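Local coordinates for protein cytidine deaminase (Mycobacterium leprae, PDB 3R2N) that probably catalyses the zinc-dependent hydrolytic deamination of cytidine and deoxycytidine to uridine and deoxyuridine in pyrimidine salvage, working as a homotetramer, at residues Q98-H103 and Q117-L122. Numbering follows the deposited sequence.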
ATOM      1  N   GLN D  98       5.227 -10.171  -5.095  1.00 30.91           N
ATOM      2  CA  GLN D  98       4.298 -10.860  -4.210  1.00 31.46           C
ATOM      3  C   GLN D  98       2.893 -11.042  -4.864  1.00 31.18           C
ATOM      4  O   GLN D  98       2.330 -12.126  -4.763  1.00 31.67           O
ATOM      5  CB  GLN D  98       4.269 -10.215  -2.808  1.00 32.04           C
ATOM      6  CG  GLN D  98       3.610 -11.068  -1.678  1.00 33.55           C
ATOM      7  CD  GLN D  98       4.491 -12.215  -1.225  1.00 36.49           C
ATOM      8  OE1 GLN D  98       5.639 -12.004  -0.836  1.00 39.59           O
ATOM      9  NE2 GLN D  98       3.980 -13.434  -1.296  1.00 35.68           N
ATOM     10  N   LEU D  99       2.346 -10.030  -5.552  1.00 30.57           N
ATOM     11  CA  LEU D  99       1.041 -10.212  -6.243  1.00 30.59           C
ATOM     12  C   LEU D  99       1.150 -11.316  -7.293  1.00 30.50           C
ATOM     13  O   LEU D  99       0.361 -12.266  -7.273  1.00 31.01           O
ATOM     14  CB  LEU D  99       0.495  -8.919  -6.874  1.00 29.30           C
ATOM     15  CG  LEU D  99       0.274  -7.662  -6.023  1.00 32.45           C
ATOM     16  CD1 LEU D  99      -0.413  -6.604  -6.823  1.00 33.36           C
ATOM     17  CD2 LEU D  99      -0.488  -7.885  -4.702  1.00 34.61           C
ATOM     18  N   LEU D 100       2.161 -11.207  -8.159  1.00 29.89           N
ATOM     19  CA  LEU D 100       2.404 -12.163  -9.227  1.00 30.08           C
ATOM     20  C   LEU D 100       2.559 -13.593  -8.735  1.00 32.03           C
ATOM     21  O   LEU D 100       2.089 -14.555  -9.378  1.00 32.47           O
ATOM     22  CB  LEU D 100       3.647 -11.768 -10.023  1.00 29.03           C
ATOM     23  CG  LEU D 100       3.576 -10.420 -10.717  1.00 27.42           C
ATOM     24  CD1 LEU D 100       4.959  -9.967 -11.174  1.00 25.95           C
ATOM     25  CD2 LEU D 100       2.578 -10.455 -11.858  1.00 25.75           C
ATOM     26  N   TYR D 101       3.234 -13.737  -7.602  1.00 33.56           N
ATOM     27  CA  TYR D 101       3.452 -15.033  -7.021  1.00 35.30           C
ATOM     28  C   TYR D 101       2.108 -15.599  -6.650  1.00 35.23           C
ATOM     29  O   TYR D 101       1.807 -16.745  -6.965  1.00 36.71           O
ATOM     30  CB  TYR D 101       4.320 -14.965  -5.756  1.00 36.05           C
ATOM     31  CG  TYR D 101       4.806 -16.344  -5.355  1.00 39.90           C
ATOM     32  CD1 TYR D 101       5.926 -16.907  -5.980  1.00 42.71           C
ATOM     33  CD2 TYR D 101       4.139 -17.103  -4.386  1.00 42.53           C
ATOM     34  CE1 TYR D 101       6.390 -18.176  -5.637  1.00 44.39           C
ATOM     35  CE2 TYR D 101       4.591 -18.388  -4.039  1.00 44.66           C
ATOM     36  CZ  TYR D 101       5.728 -18.911  -4.675  1.00 46.83           C
ATOM     37  OH  TYR D 101       6.219 -20.180  -4.369  1.00 50.57           O
ATOM     38  N   GLU D 102       1.312 -14.797  -5.962  1.00 34.77           N
ATOM     39  CA  GLU D 102       0.028 -15.255  -5.499  1.00 35.21           C
ATOM     40  C   GLU D 102      -0.915 -15.689  -6.676  1.00 34.56           C
ATOM     41  O   GLU D 102      -1.719 -16.592  -6.501  1.00 35.24           O
ATOM     42  CB  GLU D 102      -0.599 -14.230  -4.546  1.00 34.53           C
ATOM     43  CG  GLU D 102      -1.975 -14.628  -4.108  1.00 37.96           C
ATOM     44  CD  GLU D 102      -2.262 -14.405  -2.647  1.00 40.82           C
ATOM     45  OE1 GLU D 102      -1.381 -13.941  -1.900  1.00 43.40           O
ATOM     46  OE2 GLU D 102      -3.393 -14.699  -2.229  1.00 42.45           O
ATOM     47  N   HIS D 103      -0.764 -15.103  -7.866  1.00 33.30           N
ATOM     48  CA  HIS D 103      -1.681 -15.383  -8.973  1.00 33.06           C
ATOM     49  C   HIS D 103      -1.086 -16.166 -10.122  1.00 33.58           C
ATOM     50  O   HIS D 103      -1.804 -16.498 -11.064  1.00 34.31           O
ATOM     51  CB  HIS D 103      -2.332 -14.094  -9.480  1.00 31.76           C
ATOM     52  CG  HIS D 103      -2.959 -13.302  -8.379  1.00 31.11           C
ATOM     53  ND1 HIS D 103      -4.107 -13.710  -7.744  1.00 31.21           N
ATOM     54  CD2 HIS D 103      -2.544 -12.190  -7.728  1.00 29.06           C
ATOM     55  CE1 HIS D 103      -4.396 -12.861  -6.770  1.00 32.25           C
ATOM     56  NE2 HIS D 103      -3.452 -11.939  -6.729  1.00 29.90           N
ATOM     57  N   GLN D 117      12.759 -15.173 -16.546  1.00 41.42           N
ATOM     58  CA  GLN D 117      13.028 -15.777 -15.245  1.00 41.30           C
ATOM     59  C   GLN D 117      11.706 -16.246 -14.670  1.00 39.88           C
ATOM     60  O   GLN D 117      10.657 -15.740 -15.062  1.00 39.10           O
ATOM     61  CB  GLN D 117      13.664 -14.755 -14.293  1.00 41.93           C
ATOM     62  CG  GLN D 117      15.106 -14.345 -14.633  1.00 44.00           C
ATOM     63  CD  GLN D 117      16.108 -15.287 -14.021  1.00 46.83           C
ATOM     64  OE1 GLN D 117      16.184 -16.465 -14.378  1.00 47.38           O
ATOM     65  NE2 GLN D 117      16.874 -14.782 -13.074  1.00 48.58           N
ATOM     66  N   THR D 118      11.734 -17.209 -13.753  1.00 38.81           N
ATOM     67  CA  THR D 118      10.494 -17.641 -13.130  1.00 36.96           C
ATOM     68  C   THR D 118      10.338 -16.910 -11.806  1.00 35.92           C
ATOM     69  O   THR D 118      11.306 -16.375 -11.283  1.00 35.55           O
ATOM     70  CB  THR D 118      10.438 -19.163 -12.909  1.00 37.19           C
ATOM     71  OG1 THR D 118      11.350 -19.508 -11.881  1.00 38.25           O
ATOM     72  CG2 THR D 118      10.799 -19.949 -14.186  1.00 37.44           C
ATOM     73  N   MET D 119       9.126 -16.911 -11.254  1.00 35.28           N
ATOM     74  CA  MET D 119       8.881 -16.345  -9.929  1.00 35.13           C
ATOM     75  C   MET D 119       9.606 -17.053  -8.798  1.00 36.16           C
ATOM     76  O   MET D 119       9.889 -16.440  -7.765  1.00 36.85           O
ATOM     77  CB  MET D 119       7.388 -16.247  -9.625  1.00 34.24           C
ATOM     78  CG  MET D 119       6.687 -15.148 -10.407  1.00 34.11           C
ATOM     79  SD  MET D 119       7.438 -13.486 -10.294  1.00 32.86           S
ATOM     80  CE  MET D 119       7.505 -13.367  -8.495  1.00 32.31           C
ATOM     81  N   ALA D 120       9.896 -18.339  -8.981  1.00 36.71           N
ATOM     82  CA  ALA D 120      10.740 -19.074  -8.037  1.00 37.67           C
ATOM     83  C   ALA D 120      12.119 -18.420  -7.936  1.00 37.99           C
ATOM     84  O   ALA D 120      12.682 -18.309  -6.842  1.00 38.29           O
ATOM     85  CB  ALA D 120      10.866 -20.571  -8.469  1.00 37.89           C
ATOM     86  N   GLN D 121      12.653 -18.008  -9.090  1.00 37.62           N
ATOM     87  CA  GLN D 121      13.918 -17.293  -9.145  1.00 38.17           C
ATOM     88  C   GLN D 121      13.796 -15.859  -8.641  1.00 37.21           C
ATOM     89  O   GLN D 121      14.707 -15.354  -7.973  1.00 37.58           O
ATOM     90  CB  GLN D 121      14.494 -17.307 -10.563  1.00 38.75           C
ATOM     91  CG  GLN D 121      14.735 -18.702 -11.084  1.00 40.25           C
ATOM     92  CD  GLN D 121      14.915 -18.751 -12.584  1.00 43.26           C
ATOM     93  OE1 GLN D 121      14.030 -18.372 -13.348  1.00 43.17           O
ATOM     94  NE2 GLN D 121      16.067 -19.249 -13.021  1.00 46.46           N
ATOM     95  N   LEU D 122      12.683 -15.203  -8.960  1.00 35.37           N
ATOM     96  CA  LEU D 122      12.523 -13.790  -8.610  1.00 34.51           C
ATOM     97  C   LEU D 122      12.061 -13.546  -7.187  1.00 34.02           C
ATOM     98  O   LEU D 122      12.392 -12.512  -6.613  1.00 33.68           O
ATOM     99  CB  LEU D 122      11.637 -13.045  -9.616  1.00 33.28           C
ATOM    100  CG  LEU D 122      12.179 -12.998 -11.056  1.00 33.90           C
ATOM    101  CD1 LEU D 122      11.234 -12.176 -11.898  1.00 32.33           C
ATOM    102  CD2 LEU D 122      13.599 -12.427 -11.126  1.00 31.97           C
TER
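M119, the first residue of the short helix 119-122, reaches across to L100 and Y101 on helix 94-104 and is the partner in both close contacts. Its CB lies 4.0 Å from CD1 of Y101, meeting the ring obliquely, while the two side chains pass alongside one another, pointing opposite ways. The methionine chain is bent at both chi2 and chi3; this bend brings SD to 4.2 Å from CB of L100. Y101 holds CG anti to its backbone N (chi1 -166°), which swings the ring toward the short helix although its CB does not point there. I110 of strand 109-112 and L108 touch both L100 and M119, and M65 of helix 61-71 also packs on L100, so L100 and M119 share apolar neighbours.

The start of the short helix is fixed by a capping box. OE1 of Q121 takes the backbone N-H of T118 at 2.6 Å, nearly straight (170°) and in the carbonyl plane; T118 OG1 gives it a second bond from above that plane. In return Q121 N donates weakly to T118 OG1 at 3.4 Å. On the far side of helix 94-104, E102 and H103 meet a second subunit. With no hydrogen bond between the segments, their union is apolar: dispersion and burial of M119 join the last modelled helix, 119-122, to the helix that begins beside zinc ligand C93 and contains ligand C96.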